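3-hydroxy-3-methylglutaryl-CoA lyase (Acinetobacter baumannii, PDB 6NDS) is a lyase of the HMGL-like family with a TIM-barrel fold, seen here with bound zinc and coenzyme A. Local coordinates at residues P31-T36 against N67-E72; A151-C156 against I182-T187; F238-G243 against G256-E261; T260-N265 against P297-K302. All blocks are in the same frame, centred on the assembly; numbering follows the deposited sequence.

Contact 1: P31-T36 against N67-E72; sequences PTWVPT and NLRDGE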
loop_
_atom_site.group_PDB
_atom_site.type_symbol
_atom_site.label_atom_id
_atom_site.label_comp_id
_atom_site.label_asym_id
_atom_site.label_seq_id
_atom_site.Cartn_x
_atom_site.Cartn_y
_atom_site.Cartn_z
ATOM N N PRO A 31 14.600 -17.239 -0.622
ATOM C CA PRO A 31 15.966 -17.700 -0.910
ATOM C C PRO A 31 16.335 -18.982 -0.187
ATOM O O PRO A 31 17.054 -19.821 -0.743
ATOM C CB PRO A 31 16.838 -16.524 -0.441
ATOM C CG PRO A 31 15.927 -15.357 -0.403
ATOM C CD PRO A 31 14.576 -15.880 -0.055
ATOM N N THR A 32 15.878 -19.150 1.042
ATOM C CA THR A 32 16.299 -20.275 1.859
ATOM C C THR A 32 15.218 -21.340 1.923
ATOM O O THR A 32 14.019 -21.051 1.925
ATOM C CB THR A 32 16.652 -19.837 3.280
ATOM O OG1 THR A 32 15.538 -19.133 3.854
ATOM C CG2 THR A 32 17.892 -18.951 3.268
ATOM N N TRP A 33 15.678 -22.580 1.980
ATOM C CA TRP A 33 14.805 -23.727 2.134
ATOM C C TRP A 33 14.117 -23.691 3.493
ATOM O O TRP A 33 14.756 -23.428 4.519
ATOM C CB TRP A 33 15.659 -24.985 1.989
ATOM C CG TRP A 33 15.002 -26.271 2.323
ATOM C CD1 TRP A 33 15.197 -27.031 3.447
ATOM C CD2 TRP A 33 14.066 -26.975 1.516
ATOM N NE1 TRP A 33 14.427 -28.166 3.385
ATOM C CE2 TRP A 33 13.718 -28.153 2.209
ATOM C CE3 TRP A 33 13.476 -26.720 0.271
ATOM C CZ2 TRP A 33 12.810 -29.075 1.701
ATOM C CZ3 TRP A 33 12.578 -27.646 -0.237
ATOM C CH2 TRP A 33 12.254 -28.810 0.478
ATOM N N VAL A 34 12.811 -23.947 3.506
ATOM C CA VAL A 34 12.050 -24.146 4.732
ATOM C C VAL A 34 11.872 -25.649 4.930
ATOM O O VAL A 34 11.254 -26.299 4.065
ATOM C CB VAL A 34 10.691 -23.441 4.697
ATOM C CG1 VAL A 34 9.895 -23.761 5.966
ATOM C CG2 VAL A 34 10.876 -21.926 4.531
ATOM N N PRO A 35 12.403 -26.235 5.995
ATOM C CA PRO A 35 12.318 -27.687 6.165
ATOM C C PRO A 35 10.882 -28.178 6.121
ATOM O O PRO A 35 9.942 -27.482 6.520
ATOM C CB PRO A 35 12.929 -27.925 7.544
ATOM C CG PRO A 35 13.798 -26.744 7.797
ATOM C CD PRO A 35 13.180 -25.589 7.065
ATOM N N THR A 36 10.743 -29.426 5.692
ATOM C CA THR A 36 9.422 -30.021 5.507
ATOM C C THR A 36 8.562 -29.943 6.769
ATOM O O THR A 36 7.382 -29.575 6.697
ATOM C CB THR A 36 9.604 -31.460 5.039
ATOM O OG1 THR A 36 10.381 -31.438 3.831
ATOM C CG2 THR A 36 8.250 -32.098 4.774
ATOM N N ASN A 67 12.153 -25.186 -4.042
ATOM C CA ASN A 67 11.659 -24.910 -2.695
ATOM C C ASN A 67 10.364 -25.639 -2.357
ATOM O O ASN A 67 10.041 -25.776 -1.172
ATOM C CB ASN A 67 11.420 -23.414 -2.510
ATOM C CG ASN A 67 12.654 -22.666 -2.113
ATOM O OD1 ASN A 67 13.640 -23.251 -1.646
ATOM N ND2 ASN A 67 12.604 -21.344 -2.270
ATOM N N LEU A 68 9.597 -26.084 -3.356
ATOM C CA LEU A 68 8.320 -26.741 -3.122
ATOM C C LEU A 68 8.350 -28.222 -3.499
ATOM O O LEU A 68 7.291 -28.840 -3.651
ATOM C CB LEU A 68 7.215 -26.009 -3.888
ATOM C CG LEU A 68 6.973 -24.554 -3.455
ATOM C CD1 LEU A 68 5.813 -23.982 -4.277
ATOM C CD2 LEU A 68 6.670 -24.489 -1.971
ATOM N N ARG A 69 9.545 -28.814 -3.627
ATOM C CA ARG A 69 9.649 -30.191 -4.111
ATOM C C ARG A 69 9.179 -31.222 -3.098
ATOM O O ARG A 69 9.099 -32.408 -3.448
ATOM C CB ARG A 69 11.090 -30.516 -4.521
ATOM C CG ARG A 69 12.061 -30.624 -3.350
ATOM C CD ARG A 69 13.507 -30.693 -3.855
ATOM N NE ARG A 69 13.727 -31.814 -4.769
ATOM C CZ ARG A 69 14.816 -31.978 -5.518
ATOM N NH1 ARG A 69 15.800 -31.084 -5.486
ATOM N NH2 ARG A 69 14.921 -33.040 -6.308
ATOM N N ASP A 70 8.877 -30.814 -1.864
ATOM C CA ASP A 70 8.364 -31.719 -0.843
ATOM C C ASP A 70 6.845 -31.663 -0.731
ATOM O O ASP A 70 6.296 -31.996 0.323
ATOM C CB ASP A 70 9.004 -31.401 0.512
ATOM C CG ASP A 70 8.801 -29.954 0.935
ATOM O OD1 ASP A 70 8.279 -29.143 0.134
ATOM O OD2 ASP A 70 9.162 -29.613 2.083
ATOM N N GLY A 71 6.150 -31.261 -1.804
ATOM C CA GLY A 71 4.708 -31.075 -1.714
ATOM C C GLY A 71 3.959 -32.314 -1.255
ATOM O O GLY A 71 3.013 -32.221 -0.467
ATOM N N GLU A 72 4.359 -33.490 -1.741
ATOM C CA GLU A 72 3.654 -34.702 -1.329
ATOM C C GLU A 72 3.750 -34.909 0.176
ATOM O O GLU A 72 2.747 -35.213 0.833
ATOM C CB GLU A 72 4.199 -35.925 -2.065
ATOM C CG GLU A 72 3.525 -37.212 -1.613
ATOM C CD GLU A 72 3.396 -38.224 -2.728
ATOM O OE1 GLU A 72 4.116 -38.081 -3.739
ATOM O OE2 GLU A 72 2.573 -39.155 -2.597
HETATM O O HOH W 1 11.188 -24.152 1.044
#

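Contact 2: A151-C156 against I182-T187; sequences ATTFGC and ITLADT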
loop_
_atom_site.group_PDB
_atom_site.type_symbol
_atom_site.label_atom_id
_atom_site.label_comp_id
_atom_site.label_asym_id
_atom_site.label_seq_id
_atom_site.Cartn_x
_atom_site.Cartn_y
_atom_site.Cartn_z
ATOM N N ALA A 151 -2.981 -16.276 -15.096
ATOM C CA ALA A 151 -1.900 -15.394 -14.675
ATOM C C ALA A 151 -1.682 -14.281 -15.707
ATOM O O ALA A 151 -2.211 -14.317 -16.821
ATOM C CB ALA A 151 -0.610 -16.188 -14.457
ATOM N N THR A 152 -0.899 -13.272 -15.310
ATOM C CA THR A 152 -0.667 -12.039 -16.072
ATOM C C THR A 152 -1.961 -11.475 -16.661
ATOM O O THR A 152 -1.970 -10.972 -17.788
ATOM C CB THR A 152 0.401 -12.236 -17.168
ATOM O OG1 THR A 152 -0.040 -13.172 -18.162
ATOM C CG2 THR A 152 1.713 -12.743 -16.565
ATOM N N THR A 153 -3.051 -11.521 -15.885
ATOM C CA THR A 153 -4.334 -11.008 -16.364
ATOM C C THR A 153 -4.263 -9.513 -16.648
ATOM O O THR A 153 -4.892 -9.018 -17.595
ATOM C CB THR A 153 -5.430 -11.304 -15.329
ATOM O OG1 THR A 153 -5.806 -12.686 -15.423
ATOM C CG2 THR A 153 -6.673 -10.429 -15.544
ATOM N N PHE A 154 -3.490 -8.781 -15.847
ATOM C CA PHE A 154 -3.501 -7.325 -15.869
ATOM C C PHE A 154 -2.257 -6.727 -16.523
ATOM O O PHE A 154 -2.028 -5.515 -16.410
ATOM C CB PHE A 154 -3.667 -6.801 -14.439
ATOM C CG PHE A 154 -4.883 -7.347 -13.731
ATOM C CD1 PHE A 154 -6.111 -6.707 -13.839
ATOM C CD2 PHE A 154 -4.800 -8.500 -12.969
ATOM C CE1 PHE A 154 -7.238 -7.216 -13.195
ATOM C CE2 PHE A 154 -5.916 -9.008 -12.320
ATOM C CZ PHE A 154 -7.140 -8.359 -12.432
ATOM N N GLY A 155 -1.462 -7.534 -17.212
ATOM C CA GLY A 155 -0.221 -7.096 -17.820
ATOM C C GLY A 155 0.862 -8.126 -17.555
ATOM O O GLY A 155 0.764 -8.951 -16.648
ATOM N N CYS A 156 1.911 -8.073 -18.373
ATOM C CA CYS A 156 2.996 -9.038 -18.373
ATOM C C CYS A 156 4.338 -8.325 -18.280
ATOM O O CYS A 156 4.551 -7.310 -18.956
ATOM C CB CYS A 156 2.941 -9.878 -19.654
ATOM S SG CYS A 156 4.379 -10.940 -19.924
ATOM N N ILE A 182 -12.646 -19.515 -10.886
ATOM C CA ILE A 182 -11.639 -18.830 -11.689
ATOM C C ILE A 182 -10.844 -17.889 -10.796
ATOM O O ILE A 182 -11.424 -17.163 -9.980
ATOM C CB ILE A 182 -12.302 -18.029 -12.841
ATOM C CG1 ILE A 182 -13.114 -18.946 -13.761
ATOM C CG2 ILE A 182 -11.264 -17.229 -13.613
ATOM C CD1 ILE A 182 -12.293 -20.017 -14.439
ATOM N N THR A 183 -9.525 -17.881 -10.958
ATOM C CA THR A 183 -8.673 -16.865 -10.345
ATOM C C THR A 183 -8.084 -15.973 -11.425
ATOM O O THR A 183 -7.514 -16.468 -12.402
ATOM C CB THR A 183 -7.539 -17.497 -9.540
ATOM O OG1 THR A 183 -8.091 -18.250 -8.448
ATOM C CG2 THR A 183 -6.557 -16.422 -8.991
ATOM N N LEU A 184 -8.204 -14.660 -11.240
ATOM C CA LEU A 184 -7.478 -13.697 -12.058
ATOM C C LEU A 184 -6.294 -13.197 -11.249
ATOM O O LEU A 184 -6.479 -12.608 -10.174
ATOM C CB LEU A 184 -8.367 -12.527 -12.476
ATOM C CG LEU A 184 -9.646 -12.928 -13.187
ATOM C CD1 LEU A 184 -10.469 -11.672 -13.500
ATOM C CD2 LEU A 184 -9.327 -13.715 -14.462
ATOM N N ALA A 185 -5.088 -13.403 -11.768
ATOM C CA ALA A 185 -3.877 -13.095 -11.018
ATOM C C ALA A 185 -3.113 -11.941 -11.659
ATOM O O ALA A 185 -2.859 -11.954 -12.870
ATOM C CB ALA A 185 -2.989 -14.338 -10.910
ATOM N N ASP A 186 -2.711 -10.972 -10.823
ATOM C CA ASP A 186 -1.818 -9.868 -11.205
ATOM C C ASP A 186 -0.396 -10.235 -10.780
ATOM O O ASP A 186 0.124 -9.793 -9.750
ATOM C CB ASP A 186 -2.279 -8.573 -10.548
ATOM C CG ASP A 186 -1.453 -7.389 -10.965
ATOM O OD1 ASP A 186 -0.735 -7.505 -11.975
ATOM O OD2 ASP A 186 -1.517 -6.343 -10.286
ATOM N N THR A 187 0.252 -11.026 -11.635
ATOM C CA THR A 187 1.484 -11.729 -11.283
ATOM C C THR A 187 2.622 -10.790 -10.892
ATOM O O THR A 187 3.387 -11.091 -9.965
ATOM C CB THR A 187 1.894 -12.601 -12.462
ATOM O OG1 THR A 187 0.774 -13.404 -12.839
ATOM C CG2 THR A 187 3.081 -13.500 -12.094
HETATM O O HOH W 2 -0.889 -9.058 -14.354
#

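Contact 3: F238-G243 against G256-E261; sequences FDAALG and GNICTE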
loop_
_atom_site.group_PDB
_atom_site.type_symbol
_atom_site.label_atom_id
_atom_site.label_comp_id
_atom_site.label_asym_id
_atom_site.label_seq_id
_atom_site.Cartn_x
_atom_site.Cartn_y
_atom_site.Cartn_z
ATOM N N PHE A 238 -10.313 -13.328 -2.166
ATOM C CA PHE A 238 -9.009 -12.708 -2.412
ATOM C C PHE A 238 -7.899 -13.554 -1.813
ATOM O O PHE A 238 -7.986 -13.948 -0.648
ATOM C CB PHE A 238 -8.941 -11.284 -1.827
ATOM C CG PHE A 238 -9.904 -10.329 -2.466
ATOM C CD1 PHE A 238 -9.511 -9.559 -3.548
ATOM C CD2 PHE A 238 -11.210 -10.224 -2.000
ATOM C CE1 PHE A 238 -10.400 -8.678 -4.154
ATOM C CE2 PHE A 238 -12.109 -9.345 -2.584
ATOM C CZ PHE A 238 -11.711 -8.562 -3.662
ATOM N N ASP A 239 -6.860 -13.809 -2.611
ATOM C CA ASP A 239 -5.650 -14.472 -2.133
ATOM C C ASP A 239 -4.706 -13.470 -1.459
ATOM O O ASP A 239 -4.557 -12.331 -1.905
ATOM C CB ASP A 239 -4.896 -15.135 -3.288
ATOM C CG ASP A 239 -5.600 -16.368 -3.856
ATOM O OD1 ASP A 239 -6.516 -16.925 -3.202
ATOM O OD2 ASP A 239 -5.205 -16.804 -4.963
ATOM N N ALA A 240 -4.020 -13.925 -0.411
ATOM C CA ALA A 240 -3.036 -13.093 0.280
ATOM C C ALA A 240 -2.022 -14.021 0.930
ATOM O O ALA A 240 -2.299 -15.199 1.145
ATOM C CB ALA A 240 -3.702 -12.184 1.329
ATOM N N ALA A 241 -0.827 -13.491 1.220
ATOM C CA ALA A 241 0.229 -14.276 1.861
ATOM C C ALA A 241 0.590 -13.653 3.202
ATOM O O ALA A 241 0.770 -12.430 3.300
ATOM C CB ALA A 241 1.479 -14.359 0.986
ATOM N N LEU A 242 0.729 -14.510 4.223
ATOM C CA LEU A 242 1.205 -14.081 5.533
ATOM C C LEU A 242 2.479 -13.255 5.404
ATOM O O LEU A 242 3.428 -13.647 4.713
ATOM C CB LEU A 242 1.474 -15.308 6.406
ATOM C CG LEU A 242 1.888 -15.026 7.855
ATOM C CD1 LEU A 242 0.674 -14.561 8.651
ATOM C CD2 LEU A 242 2.484 -16.300 8.445
ATOM N N GLY A 243 2.502 -12.107 6.080
ATOM C CA GLY A 243 3.684 -11.263 6.082
ATOM C C GLY A 243 4.005 -10.590 4.765
ATOM O O GLY A 243 5.041 -9.919 4.672
ATOM N N GLY A 256 6.109 -9.503 -3.468
ATOM C CA GLY A 256 5.209 -10.178 -2.560
ATOM C C GLY A 256 3.749 -10.075 -2.955
ATOM O O GLY A 256 3.295 -9.116 -3.587
ATOM N N ASN A 257 3.010 -11.103 -2.577
ATOM C CA ASN A 257 1.563 -11.023 -2.553
ATOM C C ASN A 257 1.127 -9.898 -1.628
ATOM O O ASN A 257 1.887 -9.431 -0.768
ATOM C CB ASN A 257 0.965 -12.326 -2.029
ATOM C CG ASN A 257 1.265 -13.495 -2.920
ATOM O OD1 ASN A 257 2.355 -14.073 -2.876
ATOM N ND2 ASN A 257 0.286 -13.868 -3.736
ATOM N N ILE A 258 -0.137 -9.499 -1.753
ATOM C CA ILE A 258 -0.671 -8.638 -0.706
ATOM C C ILE A 258 -0.568 -9.359 0.632
ATOM O O ILE A 258 -0.720 -10.586 0.734
ATOM C CB ILE A 258 -2.111 -8.190 -0.992
ATOM C CG1 ILE A 258 -3.030 -9.378 -1.205
ATOM C CG2 ILE A 258 -2.148 -7.238 -2.198
ATOM C CD1 ILE A 258 -4.517 -8.994 -1.123
ATOM N N CYS A 259 -0.274 -8.586 1.668
ATOM C CA CYS A 259 -0.051 -9.125 3.000
ATOM C C CYS A 259 -1.372 -9.470 3.685
ATOM O O CYS A 259 -2.243 -8.609 3.837
ATOM C CB CYS A 259 0.713 -8.084 3.808
ATOM S SG CYS A 259 0.902 -8.480 5.536
ATOM N N THR A 260 -1.507 -10.720 4.140
ATOM C CA THR A 260 -2.777 -11.170 4.710
ATOM C C THR A 260 -3.198 -10.310 5.892
ATOM O O THR A 260 -4.354 -9.889 5.977
ATOM C CB THR A 260 -2.684 -12.638 5.134
ATOM O OG1 THR A 260 -2.183 -13.397 4.036
ATOM C CG2 THR A 260 -4.070 -13.180 5.487
ATOM N N GLU A 261 -2.286 -10.053 6.833
ATOM C CA GLU A 261 -2.729 -9.310 8.009
ATOM C C GLU A 261 -3.003 -7.841 7.674
ATOM O O GLU A 261 -3.862 -7.220 8.306
ATOM C CB GLU A 261 -1.721 -9.460 9.154
ATOM C CG GLU A 261 -0.323 -8.962 8.864
ATOM C CD GLU A 261 0.622 -10.029 8.315
ATOM O OE1 GLU A 261 0.172 -11.058 7.762
ATOM O OE2 GLU A 261 1.838 -9.810 8.416
HETATM O O HOH W 3 -2.164 -12.212 -3.479
#

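Contact 4: T260-N265 against P297-K302; sequences TEDLVN and PSQLAK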
loop_
_atom_site.group_PDB
_atom_site.type_symbol
_atom_site.label_atom_id
_atom_site.label_comp_id
_atom_site.label_asym_id
_atom_site.label_seq_id
_atom_site.Cartn_x
_atom_site.Cartn_y
_atom_site.Cartn_z
ATOM N N THR A 260 -1.507 -10.720 4.140
ATOM C CA THR A 260 -2.777 -11.170 4.710
ATOM C C THR A 260 -3.198 -10.310 5.892
ATOM O O THR A 260 -4.354 -9.889 5.977
ATOM C CB THR A 260 -2.684 -12.638 5.134
ATOM O OG1 THR A 260 -2.183 -13.397 4.036
ATOM C CG2 THR A 260 -4.070 -13.180 5.487
ATOM N N GLU A 261 -2.286 -10.053 6.833
ATOM C CA GLU A 261 -2.729 -9.310 8.009
ATOM C C GLU A 261 -3.003 -7.841 7.674
ATOM O O GLU A 261 -3.862 -7.220 8.306
ATOM C CB GLU A 261 -1.721 -9.460 9.154
ATOM C CG GLU A 261 -0.323 -8.962 8.864
ATOM C CD GLU A 261 0.622 -10.029 8.315
ATOM O OE1 GLU A 261 0.172 -11.058 7.762
ATOM O OE2 GLU A 261 1.838 -9.810 8.416
ATOM N N ASP A 262 -2.325 -7.278 6.670
ATOM C CA ASP A 262 -2.677 -5.928 6.236
ATOM C C ASP A 262 -4.053 -5.910 5.567
ATOM O O ASP A 262 -4.831 -4.973 5.774
ATOM C CB ASP A 262 -1.602 -5.363 5.292
ATOM C CG ASP A 262 -0.234 -5.176 5.970
ATOM O OD1 ASP A 262 -0.109 -5.448 7.183
ATOM O OD2 ASP A 262 0.730 -4.756 5.280
ATOM N N LEU A 263 -4.375 -6.939 4.772
ATOM C CA LEU A 263 -5.715 -7.046 4.182
ATOM C C LEU A 263 -6.789 -7.199 5.253
ATOM O O LEU A 263 -7.820 -6.508 5.227
ATOM C CB LEU A 263 -5.758 -8.229 3.212
ATOM C CG LEU A 263 -7.151 -8.666 2.743
ATOM C CD1 LEU A 263 -7.815 -7.551 1.950
ATOM C CD2 LEU A 263 -7.037 -9.950 1.898
ATOM N N VAL A 264 -6.567 -8.098 6.213
ATOM C CA VAL A 264 -7.563 -8.318 7.258
ATOM C C VAL A 264 -7.714 -7.072 8.120
ATOM O O VAL A 264 -8.825 -6.722 8.516
ATOM C CB VAL A 264 -7.217 -9.560 8.097
ATOM C CG1 VAL A 264 -8.226 -9.744 9.268
ATOM C CG2 VAL A 264 -7.209 -10.812 7.212
ATOM N N ASN A 265 -6.618 -6.358 8.394
ATOM C CA ASN A 265 -6.748 -5.110 9.153
ATOM C C ASN A 265 -7.579 -4.088 8.391
ATOM O O ASN A 265 -8.420 -3.399 8.976
ATOM C CB ASN A 265 -5.367 -4.527 9.476
ATOM C CG ASN A 265 -5.462 -3.224 10.251
ATOM O OD1 ASN A 265 -5.802 -3.215 11.443
ATOM N ND2 ASN A 265 -5.190 -2.103 9.571
ATOM N N PRO A 297 7.635 -7.892 4.226
ATOM C CA PRO A 297 6.909 -6.626 3.956
ATOM C C PRO A 297 5.495 -6.630 4.520
ATOM O O PRO A 297 4.486 -6.658 3.798
ATOM C CB PRO A 297 6.910 -6.558 2.423
ATOM C CG PRO A 297 7.639 -7.759 1.929
ATOM C CD PRO A 297 7.705 -8.746 3.029
ATOM N N SER A 298 5.402 -6.636 5.839
ATOM C CA SER A 298 4.125 -6.540 6.542
ATOM C C SER A 298 4.099 -5.236 7.325
ATOM O O SER A 298 4.925 -5.047 8.223
ATOM C CB SER A 298 3.932 -7.709 7.504
ATOM O OG SER A 298 2.815 -7.466 8.350
ATOM N N GLN A 299 3.132 -4.366 7.022
ATOM C CA GLN A 299 3.034 -3.131 7.794
ATOM C C GLN A 299 2.484 -3.405 9.190
ATOM O O GLN A 299 2.951 -2.808 10.168
ATOM C CB GLN A 299 2.167 -2.106 7.061
ATOM C CG GLN A 299 2.744 -1.628 5.733
ATOM C CD GLN A 299 4.044 -0.866 5.902
ATOM O OE1 GLN A 299 4.048 0.350 6.105
ATOM N NE2 GLN A 299 5.157 -1.576 5.818
ATOM N N LEU A 300 1.510 -4.314 9.302
ATOM C CA LEU A 300 0.914 -4.586 10.610
ATOM C C LEU A 300 1.881 -5.319 11.531
ATOM O O LEU A 300 1.860 -5.093 12.741
ATOM C CB LEU A 300 -0.386 -5.382 10.456
ATOM C CG LEU A 300 -1.688 -4.565 10.342
ATOM C CD1 LEU A 300 -2.092 -3.965 11.674
ATOM C CD2 LEU A 300 -1.578 -3.437 9.296
ATOM N N ALA A 301 2.744 -6.190 10.997
ATOM C CA ALA A 301 3.702 -6.843 11.886
ATOM C C ALA A 301 4.681 -5.830 12.465
ATOM O O ALA A 301 5.116 -5.967 13.614
ATOM C CB ALA A 301 4.449 -7.954 11.139
ATOM N N LYS A 302 5.018 -4.799 11.685
ATOM C CA LYS A 302 5.938 -3.766 12.146
ATOM C C LYS A 302 5.276 -2.837 13.153
ATOM O O LYS A 302 5.865 -2.508 14.188
ATOM C CB LYS A 302 6.456 -2.940 10.967
ATOM C CG LYS A 302 7.342 -3.649 9.969
ATOM C CD LYS A 302 7.370 -2.863 8.653
ATOM C CE LYS A 302 8.591 -3.188 7.803
ATOM N NZ LYS A 302 8.715 -4.634 7.488
#

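Contact 1: P31-T36 against N67-E72
W33 reaches across to N67 and D70, and these three residues supply most of the buried surface. The indole reaches residues 67-70 with CG anti to its own backbone N (chi1 171°), and its six-membered ring meets both partners. W33 CZ3 stands 3.3 Å from N67 O, while W33 CH2 meets D70 OD2 at 3.6 Å, tip to tip, with ring and carboxylate planes turned 43° apart. N67 OD1 lies in the indole plane, at its edge, 4.0 Å from W33 CE3. The amide ND2 of N67 is bonded instead to E30 O. In the TIM barrel, residues 31-36 lead into helix 36-46, and the segment 67-72 runs into helix 71-77, with the R69 side chain about 8 Å from coenzyme A. D70 OD2 accepts the T36 hydroxyl through its anti lone pair, 2.8 Å from T36 OG1, and also forms a salt bridge with K39. That lysine makes a cation-pi contact with W33, so a single ammonium group serves both sides of the contact. Between the backbones a water accepts from V34 N and donates to N67 O, 3.0 Å from the latter.

Contact 2: A151-C156 against I182-T187
L184 meets the 151-156 loop through T153 and F154, where two neighbouring TIM-barrel strands, 145-151 and 182-186, run out into their following loops. Its CB comes within 4.3 Å of F154 CE2, and L184 CD2 lies 3.8 Å from T153 OG1, a hydroxyl bonded to V150 O. A185 follows with its carbonyl: T153 N donates to A185 O at 3.1 Å, nearly along the C=O axis. T153 is the second residue of the type I turn from T152 to G155, and its CG2 lies over the centre of one face of the F154 ring. The ring crosses the D186 side chain at about a right angle, with F154 CD2 3.5 Å from D186 CB. The D186 carboxylate turns to M190 N and A191 N, and its OD1 also takes a bond from a water that accepts from F154 N and donates to G155 O. T187 closes the series: its OG1 accepts T152 N at 3.0 Å in a nearly straight bond (169°). The same oxygen is hydrogen-bonded to a citric acid molecule, probably from the crystallisation liquor. The T152 N-H therefore probably orients the T187 hydroxyl, whose side chain is about 5 Å from the zinc ion without being one of its ligands.

Contact 3: F238-G243 against G256-E261
A241 and I258 join the end of TIM-barrel strand 237-240 to the loop that leads into helix 260-270. A241 N donates to I258 O at 2.9 Å, nearly straight at 167°, and A241 O takes T260 N in return at 3.0 Å, the donor standing well above the carbonyl plane. These bonds frame a single beta bridge between A241 and C259. Beside it A240 CB packs on I258 CG1 at 3.8 Å, the A241 methyl packs against N257 CB at 3.7 Å, and T260 OG1 presses against the A241 peptide, 2.9 Å from A241 C. Further along, G243 N meets E261 OE1 on the syn side at 3.1 Å, while E261 OE2 is held by S298 and S285. Outside this shell, E20 binds both T260 OG1 and L242 N with its two carboxylate oxygens and ties strand 17-20 to the contact. Two other side chains belong to the second shell of the zinc site: D239 bonds H215 ND1, and N257 ND2 bonds D25 OD2, both partners being metal ligands. N257 ND2 also donates to a water, 3.0 Å away, that in turn donates to D239 O.

Contact 4: T260-N265 against P297-K302
E261 OE2 is gripped by two hydroxyls, those of S298 and S285. The bond from S298 OG to E261 OE2 is short, 2.5 Å, and comes from the anti side, 27° out of the carboxylate plane. S298 is the N-cap of helix 299-303, and its OG at the same time accepts A301 N at 2.9 Å, so one oxygen both caps a helix start and donates to helix 260-270, which follows the last strand of the TIM barrel. With OG anti to the backbone N (chi1 169°), the serine turns to meet both partners. D262, one residue on from E261, receives the first two N-H groups of this helix, those of Q299 and L300. L300 N donates to D262 OD1 at 2.9 Å, on the syn side and 24° out of the carboxylate plane; Q299 N donates to D262 OD2 at 3.0 Å, using the syn lone pair. Each carboxylate oxygen thus takes one amide, a pairing that holds the group against rotation. The positive end of the helix dipole probably stabilises a negative charge there. The L300 side chain passes those of E261 and D262 in the opposite direction, and its branches cross N265 at about a right angle. R220 of the second subunit packs on both N265 and L300, while T219 of that subunit packs on Q299, placing this edge of the contact in the interface with the second subunit. L300 CD1 lies 3.7 Å from N265 CG, the amide carbon.

Contact 1 is the surface contact, about 24 Å from contact 4 between centres; the other three are buried. Contacts 2 and 3 both reach the barrel sheet and touch where T183 packs on D239. Each brings a side chain close to the zinc ion, contact 2 through T187 and contact 3 through N257. Contacts 3 and 4 share T260 and E261 on helix 260-270. Their chemistry follows their place: backbone bonds dominate contact 3 at a strand end, contact 2 joins two neighbouring strand ends by N-H bonds to a carbonyl and a threonine hydroxyl beside an aromatic ring, carboxylates receive a helix start in contact 4, and contact 1 relies on an indole, a carboxylate and a bridging water.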